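Local structure of oligopeptide-binding protein oppA (Lactococcus lactis, 3DRF) at residues Ala47-Gly52 against Thr216-Thr221; Gly277-Gln282 against Val417-Ala422; Gln321-Pro326 against Asp465-Asp470. The protein serves as the peptide receptor of the OppABCDF ABC transporter, binding oligopeptides for uptake and closing around them like a Venus fly-trap. All coordinates share one frame; numbering follows the deposited sequence. Where two conformers were deposited one is given.

Overall arrangement
Three loop contacts illustrate how a two-lobed binding protein joins chain segments far apart in sequence. Contact 1 is complete before contact 2 begins and lies beside the mixed sheet that contains strands 224-230 and 234-239; its centre is about 28 Å from that of contact 2 and about 35 Å from that of contact 3. Contacts 2 and 3 interleave along the chain, in the order 277-282, 321-326, 417-422, 465-470. Their centres are about 27 Å apart, their nearest atoms about 8 Å. Both draw on the larger mixed sheet, where strands 407-414 and 468-474 run parallel. Contact 2 also reaches the first sheet, consistent with a link between lobes in this closed conformation.

Contact 1: Ala47-Gly52 against Thr216-Thr221; sequences AQWLSG and TKPLVT
With CG of W49 beside its backbone N and anti to the carbonyl carbon (chi1 -67°) and the indole turned nearly perpendicular by chi2 of 89°, one broad face of the ring is presented to P218. In V220 the equivalent first torsion puts CG1 anti to the carbonyl carbon, and this methyl meets the six-membered end of the same indole. The contact joins the 47-52 loop, between strand 34-40 of the five-stranded mixed sheet and helix 57-62, to the loop leading into that sheet's edge strand 224-230.

The central interaction is a CH-pi contact. CG of P218 stands 3.4 Å from the centroid of the five-membered ring of W49, only 8° off the ring normal, so the proline edge points into the face. CB of P218 follows it down, 3.5 Å from CG of W49. V220 comes in obliquely, its CG1 at 3.8 Å from CE3 of W49.

The indole has further partners: NE1 hydrogen-bonds to the carbonyl oxygen of T215, F59 meets the ring in an edge-to-face stack, and P226, I235 and Y237 touch it. Within the 47-52 loop itself, OE1 of Q48 accepts from N of L50 at 3.0 Å, in the carbonyl plane on a lone pair.

A leucine in place of W49 would probably leave P218 without its aromatic face and the T215 carbonyl without its indole donor. Since no hydrogen bond joins the two segments directly, their union rests on dispersion and CH-pi attraction, while the one polar atom of the indole is satisfied by the chain just before T216.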
loop_
_atom_site.group_PDB
_atom_site.type_symbol
_atom_site.label_atom_id
_atom_site.label_comp_id
_atom_site.label_asym_id
_atom_site.label_seq_id
_atom_site.Cartn_x
_atom_site.Cartn_y
_atom_site.Cartn_z
ATOM N N ALA A 47 -9.578 5.109 -11.672
ATOM C CA ALA A 47 -8.734 4.567 -12.759
ATOM C C ALA A 47 -7.472 5.425 -12.926
ATOM O O ALA A 47 -7.552 6.553 -13.140
ATOM C CB ALA A 47 -9.467 4.519 -14.095
ATOM N N GLN A 48 -6.340 4.779 -12.743
ATOM C CA GLN A 48 -5.000 5.415 -12.974
ATOM C C GLN A 48 -4.041 4.301 -13.345
ATOM O O GLN A 48 -3.678 3.491 -12.537
ATOM C CB GLN A 48 -4.514 6.164 -11.718
ATOM C CG GLN A 48 -3.110 6.832 -11.927
ATOM C CD GLN A 48 -3.000 7.503 -13.314
ATOM O OE1 GLN A 48 -2.289 7.074 -14.144
ATOM N NE2 GLN A 48 -3.715 8.597 -13.486
ATOM N N TRP A 49 -3.669 4.270 -14.618
ATOM C CA TRP A 49 -2.901 3.133 -15.142
ATOM C C TRP A 49 -1.399 3.251 -14.932
ATOM O O TRP A 49 -0.676 2.320 -15.122
ATOM C CB TRP A 49 -3.255 2.937 -16.657
ATOM C CG TRP A 49 -4.738 2.477 -16.824
ATOM C CD1 TRP A 49 -5.814 3.273 -16.947
ATOM C CD2 TRP A 49 -5.215 1.127 -16.800
ATOM N NE1 TRP A 49 -6.946 2.494 -17.035
ATOM C CE2 TRP A 49 -6.602 1.176 -16.958
ATOM C CE3 TRP A 49 -4.586 -0.140 -16.686
ATOM C CZ2 TRP A 49 -7.406 0.012 -17.016
ATOM C CZ3 TRP A 49 -5.391 -1.285 -16.704
ATOM C CH2 TRP A 49 -6.797 -1.189 -16.868
ATOM N N LEU A 50 -0.975 4.432 -14.497
ATOM C CA LEU A 50 0.459 4.665 -14.159
ATOM C C LEU A 50 0.678 4.443 -12.670
ATOM O O LEU A 50 0.101 5.071 -11.856
ATOM C CB LEU A 50 0.891 6.112 -14.514
ATOM C CG LEU A 50 0.753 6.553 -15.989
ATOM C CD1 LEU A 50 1.348 7.949 -16.151
ATOM C CD2 LEU A 50 1.458 5.540 -16.974
ATOM N N SER A 51 1.521 3.428 -12.406
ATOM C CA SER A 51 1.813 3.051 -11.016
ATOM C C SER A 51 2.220 4.243 -10.166
ATOM O O SER A 51 1.736 4.410 -9.045
ATOM C CB SER A 51 2.908 1.982 -10.982
ATOM O OG SER A 51 3.151 1.495 -9.680
ATOM N N GLY A 52 3.082 5.100 -10.690
ATOM C CA GLY A 52 3.639 6.190 -9.912
ATOM C C GLY A 52 2.580 7.164 -9.435
ATOM O O GLY A 52 2.766 7.861 -8.437
ATOM N N THR A 216 -9.138 6.479 -18.902
ATOM C CA THR A 216 -10.137 5.766 -19.736
ATOM C C THR A 216 -9.566 5.172 -20.994
ATOM O O THR A 216 -10.121 4.246 -21.500
ATOM C CB THR A 216 -11.272 6.716 -20.112
ATOM O OG1 THR A 216 -10.691 7.909 -20.620
ATOM C CG2 THR A 216 -12.148 7.047 -18.854
ATOM N N LYS A 217 -8.422 5.650 -21.430
ATOM C CA LYS A 217 -7.869 5.313 -22.756
ATOM C C LYS A 217 -6.337 5.131 -22.687
ATOM O O LYS A 217 -5.634 5.782 -23.356
ATOM C CB LYS A 217 -8.190 6.443 -23.801
ATOM C CG LYS A 217 -9.717 6.577 -24.173
ATOM C CD LYS A 217 -9.936 7.551 -25.368
ATOM C CE LYS A 217 -9.646 9.111 -25.170
ATOM N NZ LYS A 217 -9.947 10.152 -26.274
ATOM N N PRO A 218 -5.890 4.219 -21.799
ATOM C CA PRO A 218 -4.449 3.992 -21.647
ATOM C C PRO A 218 -3.862 3.044 -22.685
ATOM O O PRO A 218 -4.612 2.422 -23.354
ATOM C CB PRO A 218 -4.382 3.343 -20.247
ATOM C CG PRO A 218 -5.639 2.417 -20.253
ATOM C CD PRO A 218 -6.692 3.271 -20.978
ATOM N N LEU A 219 -2.552 2.973 -22.813
ATOM C CA LEU A 219 -1.862 1.792 -23.331
ATOM C C LEU A 219 -1.371 0.912 -22.175
ATOM O O LEU A 219 -0.968 1.399 -21.133
ATOM C CB LEU A 219 -0.648 2.168 -24.219
ATOM C CG LEU A 219 -0.953 3.107 -25.403
ATOM C CD1 LEU A 219 0.314 3.293 -26.284
ATOM C CD2 LEU A 219 -2.121 2.522 -26.253
ATOM N N VAL A 220 -1.391 -0.395 -22.419
ATOM C CA VAL A 220 -0.928 -1.381 -21.429
ATOM C C VAL A 220 -0.101 -2.450 -22.117
ATOM O O VAL A 220 0.034 -2.512 -23.309
ATOM C CB VAL A 220 -2.089 -2.023 -20.645
ATOM C CG1 VAL A 220 -2.971 -0.927 -20.007
ATOM C CG2 VAL A 220 -2.953 -2.929 -21.593
ATOM N N THR A 221 0.483 -3.276 -21.280
ATOM C CA THR A 221 1.424 -4.319 -21.743
ATOM C C THR A 221 0.977 -5.779 -21.389
ATOM O O THR A 221 1.603 -6.690 -21.770
ATOM C CB THR A 221 2.851 -4.116 -21.119
ATOM O OG1 THR A 221 2.820 -4.338 -19.696
ATOM C CG2 THR A 221 3.420 -2.717 -21.447
#

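Contact 2: Gly277-Gln282 against Val417-Ala422; sequences GMVSSQ and VGDANA
S281 and D419 supply the direct polar link between the two loops: OG of the serine donates to OD2 of the aspartate at 2.7 Å. The bond comes from above the carboxylate plane, 44° out of it. In S281 the hydroxyl lies between the backbone N and the carbonyl carbon (chi1 62°), which directs it across to D419.

A water doubles this link. It accepts from the backbone N of S281 at 3.0 Å and donates to OD2 of D419, also at 3.0 Å, so one carboxylate oxygen receives both the side-chain and the water-mediated bond from the same serine.

The other oxygen is used within its own loop. OD1 of D419 accepts from N of N421 at 2.9 Å, closing an Asx turn over the type I beta turn D419-A422, a capping bond just ahead of helix 422-435.

Van der Waals contacts complete the set. CG2 of V279 rests 4.0 Å from CB of D419, the two side chains crossing obliquely, while CB of S281 lies 3.8 Å from ND2 of N421.

The 277-282 loop leaves edge strand 274-276 of one mixed sheet and enters helix 283-287, with Y545 of strand 536-549 bonded to its V279 carbonyl; the 417-422 loop runs from strand 407-414 of the other mixed sheet into helix 422-435. The contact therefore ties the ends of elements from both sheets at the protein surface.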
loop_
_atom_site.group_PDB
_atom_site.type_symbol
_atom_site.label_atom_id
_atom_site.label_comp_id
_atom_site.label_asym_id
_atom_site.label_seq_id
_atom_site.Cartn_x
_atom_site.Cartn_y
_atom_site.Cartn_z
ATOM N N GLY A 277 -11.186 -8.703 -2.346
ATOM C CA GLY A 277 -11.226 -7.662 -1.319
ATOM C C GLY A 277 -12.351 -7.709 -0.309
ATOM O O GLY A 277 -12.584 -6.766 0.361
ATOM N N MET A 278 -13.032 -8.848 -0.215
ATOM C CA MET A 278 -14.160 -8.922 0.717
ATOM C C MET A 278 -13.744 -8.868 2.175
ATOM O O MET A 278 -12.776 -9.462 2.536
ATOM C CB MET A 278 -15.005 -10.182 0.458
ATOM C CG MET A 278 -15.736 -10.112 -0.876
ATOM S SD MET A 278 -16.837 -11.551 -1.121
ATOM C CE MET A 278 -18.145 -11.222 0.096
ATOM N N VAL A 279 -14.521 -8.139 2.965
ATOM C CA VAL A 279 -14.251 -7.913 4.384
ATOM C C VAL A 279 -14.370 -9.236 5.195
ATOM O O VAL A 279 -15.146 -10.118 4.891
ATOM C CB VAL A 279 -15.196 -6.841 4.986
ATOM C CG1 VAL A 279 -14.779 -5.431 4.488
ATOM C CG2 VAL A 279 -16.687 -7.141 4.764
ATOM N N SER A 280 -13.600 -9.302 6.257
ATOM C CA SER A 280 -13.566 -10.473 7.126
ATOM C C SER A 280 -14.929 -10.813 7.737
ATOM O O SER A 280 -15.221 -11.980 7.962
ATOM C CB SER A 280 -12.555 -10.247 8.248
ATOM O OG SER A 280 -11.229 -10.152 7.736
ATOM N N SER A 281 -15.765 -9.806 7.958
ATOM C CA SER A 281 -17.063 -10.032 8.629
ATOM C C SER A 281 -18.050 -10.857 7.776
ATOM O O SER A 281 -18.978 -11.380 8.295
ATOM C CB SER A 281 -17.719 -8.728 9.036
ATOM O OG SER A 281 -18.006 -7.930 7.898
ATOM N N GLN A 282 -17.833 -10.924 6.472
ATOM C CA GLN A 282 -18.680 -11.702 5.574
ATOM C C GLN A 282 -18.227 -13.128 5.308
ATOM O O GLN A 282 -18.829 -13.835 4.594
ATOM C CB GLN A 282 -18.801 -10.915 4.231
ATOM C CG GLN A 282 -19.586 -9.592 4.374
ATOM C CD GLN A 282 -19.517 -8.721 3.167
ATOM O OE1 GLN A 282 -18.751 -8.935 2.278
ATOM N NE2 GLN A 282 -20.330 -7.721 3.169
ATOM N N VAL A 417 -15.087 4.982 6.672
ATOM C CA VAL A 417 -16.198 4.154 6.259
ATOM C C VAL A 417 -15.633 2.739 6.127
ATOM O O VAL A 417 -14.533 2.559 5.726
ATOM C CB VAL A 417 -16.731 4.679 4.877
ATOM C CG1 VAL A 417 -17.694 3.650 4.169
ATOM C CG2 VAL A 417 -17.473 6.002 5.114
ATOM N N GLY A 418 -16.444 1.752 6.498
ATOM C CA GLY A 418 -16.143 0.354 6.231
ATOM C C GLY A 418 -17.424 -0.428 5.989
ATOM O O GLY A 418 -18.327 0.005 5.339
ATOM N N ASP A 419 -17.457 -1.622 6.561
ATOM C CA ASP A 419 -18.611 -2.524 6.465
ATOM C C ASP A 419 -19.688 -2.112 7.457
ATOM O O ASP A 419 -19.631 -1.079 8.055
ATOM C CB ASP A 419 -18.171 -4.006 6.668
ATOM C CG ASP A 419 -17.670 -4.327 8.083
ATOM O OD1 ASP A 419 -17.857 -3.566 8.988
ATOM O OD2 ASP A 419 -17.063 -5.397 8.246
ATOM N N ALA A 420 -20.712 -2.951 7.560
ATOM C CA ALA A 420 -21.861 -2.615 8.401
ATOM C C ALA A 420 -21.529 -2.447 9.896
ATOM O O ALA A 420 -22.272 -1.917 10.593
ATOM C CB ALA A 420 -22.975 -3.670 8.229
ATOM N N ASN A 421 -20.371 -2.935 10.302
ATOM C CA ASN A 421 -19.945 -2.812 11.692
ATOM C C ASN A 421 -19.004 -1.628 11.994
ATOM O O ASN A 421 -18.619 -1.412 13.141
ATOM C CB ASN A 421 -19.250 -4.090 12.141
ATOM C CG ASN A 421 -20.083 -5.345 11.868
ATOM O OD1 ASN A 421 -21.232 -5.368 12.166
ATOM N ND2 ASN A 421 -19.434 -6.370 11.418
ATOM N N ALA A 422 -18.612 -0.881 10.961
ATOM C CA ALA A 422 -17.583 0.151 11.145
ATOM C C ALA A 422 -17.986 1.238 12.149
ATOM O O ALA A 422 -17.205 1.651 12.936
ATOM C CB ALA A 422 -17.201 0.772 9.769
HETATM O O HOH W 1 -14.632 -7.082 8.500
#

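Contact 3: Gln321-Pro326 against Asp465-Asp470; sequences QDRKTP and DWDITD
A salt bridge with a buried aspartate, R323 to D467, joins the loop between strand 318-320 and helix 330-339 to the residues that lead into strand 468-474 of the large mixed sheet. The arginine reaches across with CG anti to its backbone N (chi1 -173°), the chain extended from CG to NE, and the guanidinium turned about its last torsion (chi4 -96°) to meet the aspartate end-on.

Both terminal nitrogens converge on a single acceptor: OD1 of D467 lies 3.0 Å from NH1 and 2.9 Å from NH2 of R323, practically in the guanidinium plane. The guanidinium and carboxylate planes are 45° apart; NH1 meets the oxygen nearly along its C-O bond, NH2 from above the carboxylate plane. The carbonyl oxygen of W466 sits over one guanidinium face, 3.3 Å from NH2, but at too poor an angle for a hydrogen bond.

T325 joins through a water, which lies 2.8 Å from its OG1 and donates to OD1 of D467 at 2.7 Å.

Neighbours hold both charged groups in position. NE of R323 bonds to OD1 of N464 and NH1 also to the carbonyl oxygen of N308, while OD2 of D467 accepts from the backbone N of V412 in the adjacent strand 407-414.

The division of labour is thus clear: one carboxylate oxygen takes two guanidinium donors and a water, the other a backbone amide. Such a donor-rich setting would be expected to favour the ionised aspartate and to offset the cost of burying the carboxylate.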
loop_
_atom_site.group_PDB
_atom_site.type_symbol
_atom_site.label_atom_id
_atom_site.label_comp_id
_atom_site.label_asym_id
_atom_site.label_seq_id
_atom_site.Cartn_x
_atom_site.Cartn_y
_atom_site.Cartn_z
ATOM N N GLN A 321 8.154 17.254 12.202
ATOM C CA GLN A 321 7.361 16.805 13.360
ATOM C C GLN A 321 7.139 17.977 14.356
ATOM O O GLN A 321 7.655 17.970 15.413
ATOM C CB GLN A 321 8.118 15.617 14.026
ATOM C CG GLN A 321 7.251 14.881 15.096
ATOM C CD GLN A 321 7.982 13.663 15.647
ATOM O OE1 GLN A 321 8.760 13.052 15.015
ATOM N NE2 GLN A 321 7.698 13.369 16.895
ATOM N N ASP A 322 6.360 18.953 13.938
ATOM C CA ASP A 322 6.219 20.244 14.658
ATOM C C ASP A 322 4.775 20.564 15.067
ATOM O O ASP A 322 4.488 21.679 15.416
ATOM C CB ASP A 322 6.835 21.390 13.821
ATOM C CG ASP A 322 6.109 21.670 12.529
ATOM O OD1 ASP A 322 5.240 20.966 12.122
ATOM O OD2 ASP A 322 6.525 22.627 11.887
ATOM N N ARG A 323 3.880 19.608 15.007
ATOM C CA ARG A 323 2.490 19.902 15.360
ATOM C C ARG A 323 2.324 19.999 16.866
ATOM O O ARG A 323 2.745 19.173 17.583
ATOM C CB ARG A 323 1.567 18.813 14.790
ATOM C CG ARG A 323 0.040 19.108 14.963
ATOM C CD ARG A 323 -0.845 18.210 14.111
ATOM N NE ARG A 323 -2.252 18.505 14.335
ATOM C CZ ARG A 323 -3.044 17.851 15.160
ATOM N NH1 ARG A 323 -2.597 16.818 15.855
ATOM N NH2 ARG A 323 -4.302 18.268 15.318
ATOM N N LYS A 324 1.600 21.037 17.294
ATOM C CA LYS A 324 1.312 21.233 18.718
ATOM C C LYS A 324 0.067 20.441 19.067
ATOM O O LYS A 324 -0.941 20.660 18.523
ATOM C CB LYS A 324 1.136 22.722 19.046
ATOM C CG LYS A 324 2.429 23.431 18.909
ATOM C CD LYS A 324 2.392 24.882 19.336
ATOM C CE LYS A 324 3.671 25.542 18.869
ATOM N NZ LYS A 324 3.605 25.598 17.428
ATOM N N THR A 325 0.205 19.466 19.953
ATOM C CA THR A 325 -0.900 18.566 20.284
ATOM C C THR A 325 -0.572 17.765 21.580
ATOM O O THR A 325 0.545 17.479 21.801
ATOM C CB THR A 325 -1.172 17.560 19.101
ATOM O OG1 THR A 325 -2.078 16.545 19.508
ATOM C CG2 THR A 325 0.106 16.860 18.543
ATOM N N PRO A 326 -1.585 17.365 22.354
ATOM C CA PRO A 326 -1.322 16.453 23.471
ATOM C C PRO A 326 -0.581 15.165 23.045
ATOM O O PRO A 326 0.096 14.553 23.811
ATOM C CB PRO A 326 -2.737 16.150 23.999
ATOM C CG PRO A 326 -3.508 17.452 23.713
ATOM C CD PRO A 326 -3.011 17.759 22.314
ATOM N N ASP A 465 -6.322 19.173 11.237
ATOM C CA ASP A 465 -7.679 19.050 11.827
ATOM C C ASP A 465 -8.143 17.631 12.163
ATOM O O ASP A 465 -9.286 17.345 12.268
ATOM C CB ASP A 465 -8.685 19.733 10.898
ATOM C CG ASP A 465 -8.838 19.020 9.533
ATOM O OD1 ASP A 465 -8.120 18.039 9.263
ATOM O OD2 ASP A 465 -9.692 19.453 8.748
ATOM N N TRP A 466 -7.163 16.754 12.258
ATOM C CA TRP A 466 -7.360 15.414 12.792
ATOM C C TRP A 466 -6.187 15.083 13.731
ATOM O O TRP A 466 -5.118 15.598 13.612
ATOM C CB TRP A 466 -7.502 14.361 11.665
ATOM C CG TRP A 466 -6.205 14.201 10.855
ATOM C CD1 TRP A 466 -5.802 14.963 9.814
ATOM C CD2 TRP A 466 -5.205 13.179 11.035
ATOM N NE1 TRP A 466 -4.589 14.487 9.315
ATOM C CE2 TRP A 466 -4.208 13.407 10.065
ATOM C CE3 TRP A 466 -5.048 12.129 11.932
ATOM C CZ2 TRP A 466 -3.062 12.625 9.975
ATOM C CZ3 TRP A 466 -3.908 11.366 11.849
ATOM C CH2 TRP A 466 -2.940 11.599 10.862
ATOM N N ASP A 467 -6.485 14.197 14.677
ATOM C CA ASP A 467 -5.503 13.708 15.624
ATOM C C ASP A 467 -5.169 12.214 15.515
ATOM O O ASP A 467 -4.026 11.856 15.633
ATOM C CB ASP A 467 -5.978 14.011 17.069
ATOM C CG ASP A 467 -6.178 15.503 17.303
ATOM O OD1 ASP A 467 -5.182 16.185 17.181
ATOM O OD2 ASP A 467 -7.303 15.903 17.586
ATOM N N ILE A 468 -6.203 11.400 15.344
ATOM C CA ILE A 468 -6.062 9.929 15.264
ATOM C C ILE A 468 -6.758 9.531 13.972
ATOM O O ILE A 468 -7.797 10.028 13.652
ATOM C CB ILE A 468 -6.806 9.241 16.437
ATOM C CG1 ILE A 468 -6.289 9.729 17.818
ATOM C CG2 ILE A 468 -6.689 7.676 16.358
ATOM C CD1 ILE A 468 -7.257 9.297 18.992
ATOM N N THR A 469 -6.173 8.593 13.235
ATOM C CA THR A 469 -6.843 7.953 12.098
ATOM C C THR A 469 -6.347 6.501 12.038
ATOM O O THR A 469 -5.458 6.124 12.685
ATOM C CB THR A 469 -6.661 8.758 10.768
ATOM O OG1 THR A 469 -7.631 8.268 9.823
ATOM C CG2 THR A 469 -5.281 8.509 10.172
ATOM N N ASP A 470 -7.000 5.733 11.172
ATOM C CA ASP A 470 -6.655 4.329 10.879
ATOM C C ASP A 470 -6.247 4.233 9.433
ATOM O O ASP A 470 -6.916 4.758 8.593
ATOM C CB ASP A 470 -7.885 3.432 11.088
ATOM C CG ASP A 470 -8.411 3.484 12.520
ATOM O OD1 ASP A 470 -7.584 3.336 13.421
ATOM O OD2 ASP A 470 -9.590 3.652 12.694
HETATM O O HOH W 2 -4.517 17.795 19.274
#